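Local structure of mandelate racemase/muconate lactonizing protein (Alicyclobacillus acidocaldarius LAA1, 3QLD) at residues A[105-116]-A[271-279]; A[71-79]-A[93-101]. The protein belongs to the enolase superfamily, pairing a capping N-terminal domain with a TIM-barrel-like C-terminal domain. All coordinates share one frame; numbering follows the deposited sequence.

How the contacts relate
Both contacts use the helical part of the N-terminal domain, and they lie in series along the chain. Contact 2 comes first: helix 61-80 runs out, the chain turns back, and 93-101 packs on 71-79, closing a short loop of 13 intervening residues. The chain then enters helix 105-123, whose first turns open contact 1. That contact closes after 154 intervening residues, at 271-279, when most of the barrel strands have been laid down, so it ties the N-terminal domain to the C-terminal one. Neither nests in or crosses the other. Their centres are about 12 Å apart, and they touch where Leu72 CD1 packs on Ser107 C at 3.5 Å and Phe76 on Val115.

Contact 1 (A[105-116]-A[271-279]); sequences RMSVAAIEMAVW and PGRLGGFGA. With SO4 (sulfate ion), chain C; SO4 (sulfate ion), chain D.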
loop_
_atom_site.group_PDB
_atom_site.type_symbol
_atom_site.label_atom_id
_atom_site.label_comp_id
_atom_site.label_asym_id
_atom_site.label_seq_id
_atom_site.Cartn_x
_atom_site.Cartn_y
_atom_site.Cartn_z
ATOM N N ARG A 105 -3.274 -6.673 -0.344
ATOM C CA ARG A 105 -4.266 -7.503 0.344
ATOM C C ARG A 105 -5.398 -8.009 -0.541
ATOM O O ARG A 105 -5.921 -9.096 -0.265
ATOM C CB ARG A 105 -4.812 -6.791 1.563
ATOM C CG ARG A 105 -3.767 -6.826 2.665
ATOM C CD ARG A 105 -4.340 -6.137 3.941
ATOM N NE ARG A 105 -3.357 -6.140 5.044
ATOM C CZ ARG A 105 -3.433 -6.918 6.132
ATOM N NH1 ARG A 105 -4.484 -7.735 6.347
ATOM N NH2 ARG A 105 -2.464 -6.844 7.046
HETATM N N MSE A 106 -5.777 -7.259 -1.585
HETATM C CA MSE A 106 -6.829 -7.761 -2.473
HETATM C C MSE A 106 -6.365 -8.957 -3.326
HETATM O O MSE A 106 -7.167 -9.883 -3.609
HETATM C CB MSE A 106 -7.407 -6.636 -3.347
HETATM C CG MSE A 106 -8.133 -5.555 -2.526
HETATM SE SE MSE A 106 -8.401 -4.018 -3.677
HETATM C CE MSE A 106 -9.385 -2.867 -2.466
ATOM N N SER A 107 -5.092 -8.937 -3.726
ATOM C CA SER A 107 -4.462 -10.077 -4.450
ATOM C C SER A 107 -4.296 -11.281 -3.513
ATOM O O SER A 107 -4.678 -12.429 -3.872
ATOM C CB SER A 107 -3.104 -9.657 -5.060
ATOM O OG SER A 107 -3.438 -8.918 -6.189
ATOM N N VAL A 108 -3.826 -11.014 -2.301
ATOM C CA VAL A 108 -3.673 -12.057 -1.303
ATOM C C VAL A 108 -5.036 -12.696 -1.027
ATOM O O VAL A 108 -5.160 -13.939 -0.973
ATOM C CB VAL A 108 -3.028 -11.483 0.007
ATOM C CG1 VAL A 108 -3.249 -12.435 1.183
ATOM C CG2 VAL A 108 -1.491 -11.311 -0.180
ATOM N N ALA A 109 -6.038 -11.855 -0.853
ATOM C CA ALA A 109 -7.396 -12.301 -0.536
ATOM C C ALA A 109 -7.945 -13.209 -1.641
ATOM O O ALA A 109 -8.754 -14.151 -1.372
ATOM C CB ALA A 109 -8.281 -11.110 -0.455
ATOM N N ALA A 110 -7.598 -12.911 -2.904
ATOM C CA ALA A 110 -8.135 -13.762 -3.967
ATOM C C ALA A 110 -7.626 -15.221 -3.834
ATOM O O ALA A 110 -8.383 -16.187 -4.020
ATOM C CB ALA A 110 -7.902 -13.152 -5.363
ATOM N N ILE A 111 -6.357 -15.373 -3.498
ATOM C CA ILE A 111 -5.812 -16.683 -3.220
ATOM C C ILE A 111 -6.555 -17.336 -2.055
ATOM O O ILE A 111 -7.185 -18.425 -2.206
ATOM C CB ILE A 111 -4.317 -16.573 -2.913
ATOM C CG1 ILE A 111 -3.613 -15.986 -4.138
ATOM C CG2 ILE A 111 -3.728 -17.950 -2.502
ATOM C CD1 ILE A 111 -3.685 -16.923 -5.354
ATOM N N GLU A 112 -6.514 -16.657 -0.906
ATOM C CA GLU A 112 -7.087 -17.193 0.330
ATOM C C GLU A 112 -8.574 -17.588 0.160
ATOM O O GLU A 112 -8.994 -18.672 0.613
ATOM C CB GLU A 112 -6.917 -16.175 1.436
ATOM C CG GLU A 112 -7.187 -16.766 2.856
ATOM C CD GLU A 112 -8.544 -16.328 3.372
ATOM O OE1 GLU A 112 -9.437 -15.789 2.624
ATOM O OE2 GLU A 112 -8.730 -16.431 4.595
HETATM N N MSE A 113 -9.357 -16.740 -0.485
HETATM C CA MSE A 113 -10.794 -16.973 -0.617
HETATM C C MSE A 113 -11.124 -18.124 -1.604
HETATM O O MSE A 113 -12.100 -18.880 -1.362
HETATM C CB MSE A 113 -11.532 -15.705 -0.990
HETATM C CG MSE A 113 -11.528 -14.699 0.215
HETATM SE SE MSE A 113 -11.996 -12.871 -0.270
HETATM C CE MSE A 113 -13.891 -12.830 -0.429
ATOM N N ALA A 114 -10.302 -18.275 -2.655
ATOM C CA ALA A 114 -10.499 -19.397 -3.608
ATOM C C ALA A 114 -10.187 -20.701 -2.850
ATOM O O ALA A 114 -10.861 -21.738 -3.070
ATOM C CB ALA A 114 -9.600 -19.209 -4.809
ATOM N N VAL A 115 -9.196 -20.690 -1.941
ATOM C CA VAL A 115 -8.884 -21.908 -1.184
ATOM C C VAL A 115 -10.039 -22.302 -0.199
ATOM O O VAL A 115 -10.426 -23.491 -0.100
ATOM C CB VAL A 115 -7.561 -21.792 -0.466
ATOM C CG1 VAL A 115 -7.276 -23.021 0.397
ATOM C CG2 VAL A 115 -6.462 -21.641 -1.491
ATOM N N TRP A 116 -10.585 -21.315 0.504
ATOM C CA TRP A 116 -11.805 -21.512 1.307
ATOM C C TRP A 116 -12.948 -22.092 0.471
ATOM O O TRP A 116 -13.724 -22.965 0.938
ATOM C CB TRP A 116 -12.254 -20.188 1.939
ATOM C CG TRP A 116 -11.607 -19.896 3.257
ATOM C CD1 TRP A 116 -10.537 -19.085 3.494
ATOM C CD2 TRP A 116 -12.024 -20.383 4.543
ATOM N NE1 TRP A 116 -10.237 -19.062 4.840
ATOM C CE2 TRP A 116 -11.155 -19.830 5.505
ATOM C CE3 TRP A 116 -13.076 -21.215 4.971
ATOM C CZ2 TRP A 116 -11.276 -20.102 6.869
ATOM C CZ3 TRP A 116 -13.182 -21.509 6.356
ATOM C CH2 TRP A 116 -12.285 -20.945 7.272
ATOM N N PRO A 271 -14.166 -8.118 2.525
ATOM C CA PRO A 271 -13.206 -9.180 2.799
ATOM C C PRO A 271 -11.986 -9.075 1.898
ATOM O O PRO A 271 -10.881 -9.313 2.342
ATOM C CB PRO A 271 -14.042 -10.478 2.567
ATOM C CG PRO A 271 -15.457 -10.003 2.863
ATOM C CD PRO A 271 -15.558 -8.610 2.384
ATOM N N GLY A 272 -12.179 -8.688 0.640
ATOM C CA GLY A 272 -11.035 -8.583 -0.281
ATOM C C GLY A 272 -10.090 -7.467 0.154
ATOM O O GLY A 272 -8.881 -7.633 0.175
ATOM N N ARG A 273 -10.640 -6.337 0.575
ATOM C CA ARG A 273 -9.783 -5.174 0.960
ATOM C C ARG A 273 -8.970 -5.593 2.202
ATOM O O ARG A 273 -7.836 -5.185 2.408
ATOM C CB ARG A 273 -10.714 -3.968 1.281
ATOM C CG ARG A 273 -9.986 -2.604 1.506
ATOM C CD ARG A 273 -10.955 -1.427 2.051
ATOM N NE ARG A 273 -11.186 -1.571 3.508
ATOM C CZ ARG A 273 -12.364 -1.829 4.080
ATOM N NH1 ARG A 273 -13.470 -1.929 3.350
ATOM N NH2 ARG A 273 -12.433 -1.959 5.418
ATOM N N LEU A 274 -9.562 -6.428 3.052
ATOM C CA LEU A 274 -8.901 -6.803 4.322
ATOM C C LEU A 274 -7.897 -7.924 4.214
ATOM O O LEU A 274 -7.110 -8.138 5.121
ATOM C CB LEU A 274 -9.957 -7.067 5.424
ATOM C CG LEU A 274 -10.715 -5.825 5.845
ATOM C CD1 LEU A 274 -11.927 -6.269 6.694
ATOM C CD2 LEU A 274 -9.720 -4.969 6.669
ATOM N N GLY A 275 -7.898 -8.654 3.075
ATOM C CA GLY A 275 -7.014 -9.798 2.949
ATOM C C GLY A 275 -7.678 -11.180 3.012
ATOM O O GLY A 275 -6.956 -12.222 3.036
ATOM N N GLY A 276 -9.004 -11.215 2.983
ATOM C CA GLY A 276 -9.681 -12.505 2.857
ATOM C C GLY A 276 -10.612 -12.808 4.014
ATOM O O GLY A 276 -10.926 -11.933 4.861
ATOM N N PHE A 277 -11.027 -14.071 4.079
ATOM C CA PHE A 277 -12.041 -14.472 5.082
ATOM C C PHE A 277 -11.437 -14.491 6.474
ATOM O O PHE A 277 -12.045 -13.982 7.402
ATOM C CB PHE A 277 -12.663 -15.831 4.731
ATOM C CG PHE A 277 -13.642 -15.817 3.573
ATOM C CD1 PHE A 277 -14.768 -14.995 3.584
ATOM C CD2 PHE A 277 -13.508 -16.703 2.520
ATOM C CE1 PHE A 277 -15.697 -15.002 2.555
ATOM C CE2 PHE A 277 -14.448 -16.721 1.475
ATOM C CZ PHE A 277 -15.525 -15.878 1.477
ATOM N N GLY A 278 -10.248 -15.072 6.629
ATOM C CA GLY A 278 -9.539 -15.139 7.913
ATOM C C GLY A 278 -9.264 -13.745 8.496
ATOM O O GLY A 278 -9.463 -13.498 9.712
ATOM N N ALA A 279 -8.807 -12.832 7.638
ATOM C CA ALA A 279 -8.653 -11.423 8.054
ATOM C C ALA A 279 -9.962 -10.731 8.467
ATOM O O ALA A 279 -9.988 -9.966 9.467
ATOM C CB ALA A 279 -7.858 -10.606 7.011
HETATM S S SO4 C . -3.229 -7.745 9.960
HETATM O O1 SO4 C . -2.152 -8.007 9.008
HETATM O O2 SO4 C . -4.505 -7.703 9.254
HETATM O O3 SO4 C . -3.344 -8.835 10.926
HETATM O O4 SO4 C . -2.910 -6.488 10.644
HETATM S S SO4 D . 1.141 -5.247 5.533
HETATM O O1 SO4 D . 1.472 -3.883 5.106
HETATM O O2 SO4 D . 2.059 -6.231 4.968
HETATM O O3 SO4 D . 1.279 -5.340 6.981
HETATM O O4 SO4 D . -0.237 -5.578 5.154
HETATM O O HOH W 1 -7.463 -13.782 5.328
#
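Pro271 CB meets the methyl CE of Met113 (selenomethionine) at 3.8 Å. At Gly272 the backbones close in, its O receiving a CA-H...O contact from Met106 CA. Arg273 turns its guanidinium away to a salt bridge with Asp246, while its CG touches Met106 CE. Leu274 O accepts from Arg105 NH1 (2.9 Å), nearly in the guanidinium plane; the extended Arg105 chain carries that group on to two sulfate ions. Gly275, with positive phi, ends the short helical turn in a Schellman motif, and Ala109 CB rests against its carbonyl carbon (3.5 Å). Beyond the N-cap Gly276, the Glu112 carboxylate takes two backbone N-H groups on syn sides: Phe277 N to OE1 (2.8 Å) and Gly278 N to OE2 (2.9 Å). A carboxylate here should suit the positive end of the helix dipole. The Phe277 ring has Met113 CG over one face (4.0 Å to the centroid) and points its edge at the face of Trp116, planes 80° apart. Helix 105-123 lies between helical turn 271-274, which follows barrel strand 266-269, with the start of helix 277-289, and the N-terminal domain's strands 25-38 and 43-48 with helix 61-80.

Contact 2 (A[71-79]-A[93-101]); sequences HLVPRFARW and TVCEALRDV
Asp100 OD2 is held by two nitrogens of Arg75, by NH2 at 3.2 Å and weakly by NE at 3.4 Å, and NE also donates to Asp100 OD1 at 3.1 Å, which makes a side-on salt bridge. The two flat groups are not coplanar, their planes standing 36° apart; NE reaches OD1 on its syn side, whereas NH2 comes to OD2 from above the carboxylate plane. The third nitrogen, NH1, bonds back to His71 O (3.0 Å), which, with the bonds to Asp100, holds the guanidinium's rotation, and NH2 also makes a salt bridge with Glu53 of the second subunit. Val101 CG2 lies over one guanidinium face and meets Leu72 CD2 at 3.7 Å; that leucine methyl also touches Leu98 CD2.

At the other end of the contact, Trp79 lays its indole across 93-97. With CG anti to the backbone N (chi1 177°), the ring swings over Ala97, whose CB sits over one face, 3.4 Å from Trp79 CG, and over Val94 CA, a CH-pi contact 4.0 Å from the centroid of the six-membered ring. Trp79 NE1 donates to Glu96 OE1 within the ring plane (3.3 Å, 163° at the hydrogen), although it approaches from above the carboxylate plane. Val94 CG2 fills the angle between Trp79 CZ3 and Phe76 CE2.

The apolar row Leu72, Phe76 and Trp79 thus packs on Val94, Ala97 and Leu98, and the charged pair lies toward the subunit interface, where Val101 packs on Pro54 of the second subunit. In the helical part of this enolase-superfamily N-terminal domain, the connection leading into helix 105-123 folds back on the last turns of helix 61-80.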
loop_
_atom_site.group_PDB
_atom_site.type_symbol
_atom_site.label_atom_id
_atom_site.label_comp_id
_atom_site.label_asym_id
_atom_site.label_seq_id
_atom_site.Cartn_x
_atom_site.Cartn_y
_atom_site.Cartn_z
ATOM N N HIS A 71 4.100 -13.467 -8.636
ATOM C CA HIS A 71 4.503 -13.488 -7.251
ATOM C C HIS A 71 3.720 -14.369 -6.291
ATOM O O HIS A 71 4.318 -15.222 -5.574
ATOM C CB HIS A 71 4.529 -12.054 -6.687
ATOM C CG HIS A 71 5.415 -11.160 -7.474
ATOM N ND1 HIS A 71 6.766 -11.048 -7.199
ATOM C CD2 HIS A 71 5.206 -10.501 -8.649
ATOM C CE1 HIS A 71 7.331 -10.258 -8.113
ATOM N NE2 HIS A 71 6.416 -9.938 -9.018
ATOM N N LEU A 72 2.403 -14.170 -6.272
ATOM C CA LEU A 72 1.560 -14.883 -5.322
ATOM C C LEU A 72 1.289 -16.334 -5.743
ATOM O O LEU A 72 1.496 -17.222 -4.934
ATOM C CB LEU A 72 0.240 -14.124 -5.057
ATOM C CG LEU A 72 0.379 -12.682 -4.602
ATOM C CD1 LEU A 72 -1.021 -12.245 -4.082
ATOM C CD2 LEU A 72 1.405 -12.596 -3.497
ATOM N N VAL A 73 0.917 -16.565 -7.005
ATOM C CA VAL A 73 0.658 -17.966 -7.449
ATOM C C VAL A 73 1.901 -18.835 -7.318
ATOM O O VAL A 73 1.802 -19.977 -6.779
ATOM C CB VAL A 73 -0.098 -18.028 -8.808
ATOM C CG1 VAL A 73 -0.260 -19.503 -9.309
ATOM C CG2 VAL A 73 -1.439 -17.393 -8.611
ATOM N N PRO A 74 3.099 -18.318 -7.685
ATOM C CA PRO A 74 4.293 -19.140 -7.445
ATOM C C PRO A 74 4.519 -19.462 -5.988
ATOM O O PRO A 74 4.902 -20.599 -5.636
ATOM C CB PRO A 74 5.419 -18.277 -8.010
ATOM C CG PRO A 74 4.734 -17.618 -9.182
ATOM C CD PRO A 74 3.444 -17.139 -8.511
ATOM N N ARG A 75 4.232 -18.516 -5.119
ATOM C CA ARG A 75 4.432 -18.719 -3.692
ATOM C C ARG A 75 3.467 -19.741 -3.172
ATOM O O ARG A 75 3.825 -20.509 -2.243
ATOM C CB ARG A 75 4.273 -17.423 -2.899
ATOM C CG ARG A 75 5.574 -16.564 -2.868
ATOM C CD ARG A 75 5.162 -15.259 -2.180
ATOM N NE ARG A 75 6.316 -14.417 -1.957
ATOM C CZ ARG A 75 6.920 -13.675 -2.884
ATOM N NH1 ARG A 75 6.496 -13.694 -4.148
ATOM N NH2 ARG A 75 7.995 -12.932 -2.527
ATOM N N PHE A 76 2.239 -19.711 -3.706
ATOM C CA PHE A 76 1.166 -20.627 -3.305
ATOM C C PHE A 76 1.484 -22.065 -3.776
ATOM O O PHE A 76 1.301 -22.995 -3.012
ATOM C CB PHE A 76 -0.172 -20.093 -3.828
ATOM C CG PHE A 76 -1.338 -21.010 -3.637
ATOM C CD1 PHE A 76 -2.123 -21.396 -4.754
ATOM C CD2 PHE A 76 -1.692 -21.478 -2.369
ATOM C CE1 PHE A 76 -3.194 -22.204 -4.618
ATOM C CE2 PHE A 76 -2.762 -22.356 -2.218
ATOM C CZ PHE A 76 -3.544 -22.702 -3.336
ATOM N N ALA A 77 1.979 -22.233 -5.003
ATOM C CA ALA A 77 2.463 -23.531 -5.508
ATOM C C ALA A 77 3.563 -24.088 -4.631
ATOM O O ALA A 77 3.578 -25.271 -4.323
ATOM C CB ALA A 77 2.992 -23.381 -6.924
ATOM N N ARG A 78 4.493 -23.235 -4.215
ATOM C CA ARG A 78 5.593 -23.704 -3.376
ATOM C C ARG A 78 5.014 -24.270 -2.077
ATOM O O ARG A 78 5.423 -25.361 -1.638
ATOM C CB ARG A 78 6.624 -22.585 -3.119
ATOM C CG ARG A 78 7.890 -22.999 -2.304
ATOM C CD ARG A 78 8.881 -21.789 -2.118
ATOM N NE ARG A 78 8.422 -20.869 -1.054
ATOM C CZ ARG A 78 8.421 -19.524 -1.128
ATOM N NH1 ARG A 78 8.847 -18.904 -2.226
ATOM N NH2 ARG A 78 7.981 -18.791 -0.105
ATOM N N TRP A 79 4.035 -23.573 -1.502
ATOM C CA TRP A 79 3.425 -23.971 -0.235
ATOM C C TRP A 79 2.634 -25.283 -0.372
ATOM O O TRP A 79 2.629 -26.090 0.563
ATOM C CB TRP A 79 2.543 -22.844 0.288
ATOM C CG TRP A 79 1.741 -23.067 1.567
ATOM C CD1 TRP A 79 2.186 -22.880 2.844
ATOM C CD2 TRP A 79 0.337 -23.424 1.685
ATOM N NE1 TRP A 79 1.183 -23.130 3.745
ATOM C CE2 TRP A 79 0.027 -23.438 3.075
ATOM C CE3 TRP A 79 -0.686 -23.681 0.761
ATOM C CZ2 TRP A 79 -1.238 -23.769 3.569
ATOM C CZ3 TRP A 79 -1.964 -24.009 1.243
ATOM C CH2 TRP A 79 -2.232 -24.030 2.672
ATOM N N THR A 93 -4.759 -21.627 7.153
ATOM C CA THR A 93 -3.368 -21.374 7.230
ATOM C C THR A 93 -2.739 -20.921 5.917
ATOM O O THR A 93 -1.527 -20.724 5.842
ATOM C CB THR A 93 -2.648 -22.599 7.743
ATOM O OG1 THR A 93 -2.652 -23.614 6.748
ATOM C CG2 THR A 93 -3.350 -23.142 9.029
ATOM N N VAL A 94 -3.540 -20.792 4.881
ATOM C CA VAL A 94 -2.990 -20.534 3.549
ATOM C C VAL A 94 -2.231 -19.186 3.515
ATOM O O VAL A 94 -1.228 -19.072 2.796
ATOM C CB VAL A 94 -4.043 -20.763 2.396
ATOM C CG1 VAL A 94 -5.174 -19.856 2.552
ATOM C CG2 VAL A 94 -3.407 -20.569 1.050
ATOM N N CYS A 95 -2.632 -18.191 4.311
ATOM C CA CYS A 95 -1.889 -16.915 4.306
ATOM C C CYS A 95 -0.417 -17.017 4.737
ATOM O O CYS A 95 0.407 -16.104 4.454
ATOM C CB CYS A 95 -2.621 -15.799 5.038
ATOM S SG CYS A 95 -4.126 -15.315 4.167
ATOM N N GLU A 96 -0.053 -18.147 5.338
ATOM C CA GLU A 96 1.322 -18.361 5.677
ATOM C C GLU A 96 2.180 -18.583 4.419
ATOM O O GLU A 96 3.389 -18.262 4.425
ATOM C CB GLU A 96 1.465 -19.462 6.751
ATOM C CG GLU A 96 2.207 -20.745 6.350
ATOM C CD GLU A 96 1.745 -21.962 7.193
ATOM O OE1 GLU A 96 2.147 -23.113 6.862
ATOM O OE2 GLU A 96 0.980 -21.751 8.182
ATOM N N ALA A 97 1.586 -19.041 3.320
ATOM C CA ALA A 97 2.365 -19.135 2.057
ATOM C C ALA A 97 2.823 -17.741 1.614
ATOM O O ALA A 97 3.789 -17.604 0.852
ATOM C CB ALA A 97 1.536 -19.712 0.962
ATOM N N LEU A 98 2.072 -16.736 2.052
ATOM C CA LEU A 98 2.246 -15.357 1.546
ATOM C C LEU A 98 2.721 -14.421 2.651
ATOM O O LEU A 98 2.670 -13.180 2.482
ATOM C CB LEU A 98 0.940 -14.848 0.955
ATOM C CG LEU A 98 0.303 -15.753 -0.116
ATOM C CD1 LEU A 98 -1.080 -15.170 -0.581
ATOM C CD2 LEU A 98 1.230 -15.968 -1.299
ATOM N N ARG A 99 3.194 -14.992 3.766
ATOM C CA ARG A 99 3.463 -14.155 4.948
ATOM C C ARG A 99 4.561 -13.103 4.683
ATOM O O ARG A 99 4.563 -12.093 5.360
ATOM C CB ARG A 99 3.821 -15.005 6.178
ATOM C CG ARG A 99 5.170 -15.755 5.986
ATOM C CD ARG A 99 5.246 -17.007 6.841
ATOM N NE ARG A 99 6.602 -17.554 6.915
ATOM C CZ ARG A 99 6.889 -18.797 7.314
ATOM N NH1 ARG A 99 5.913 -19.643 7.654
ATOM N NH2 ARG A 99 8.153 -19.207 7.361
ATOM N N ASP A 100 5.464 -13.326 3.721
ATOM C CA ASP A 100 6.535 -12.361 3.418
ATOM C C ASP A 100 6.144 -11.250 2.469
ATOM O O ASP A 100 6.971 -10.417 2.186
ATOM C CB ASP A 100 7.756 -13.021 2.798
ATOM C CG ASP A 100 7.505 -13.608 1.386
ATOM O OD1 ASP A 100 6.396 -14.145 1.113
ATOM O OD2 ASP A 100 8.438 -13.604 0.541
ATOM N N VAL A 101 4.951 -11.301 1.901
ATOM C CA VAL A 101 4.438 -10.200 1.039
ATOM C C VAL A 101 3.901 -9.039 1.913
ATOM O O VAL A 101 3.031 -9.238 2.810
ATOM C CB VAL A 101 3.317 -10.697 0.124
ATOM C CG1 VAL A 101 2.694 -9.537 -0.634
ATOM C CG2 VAL A 101 3.865 -11.783 -0.867
#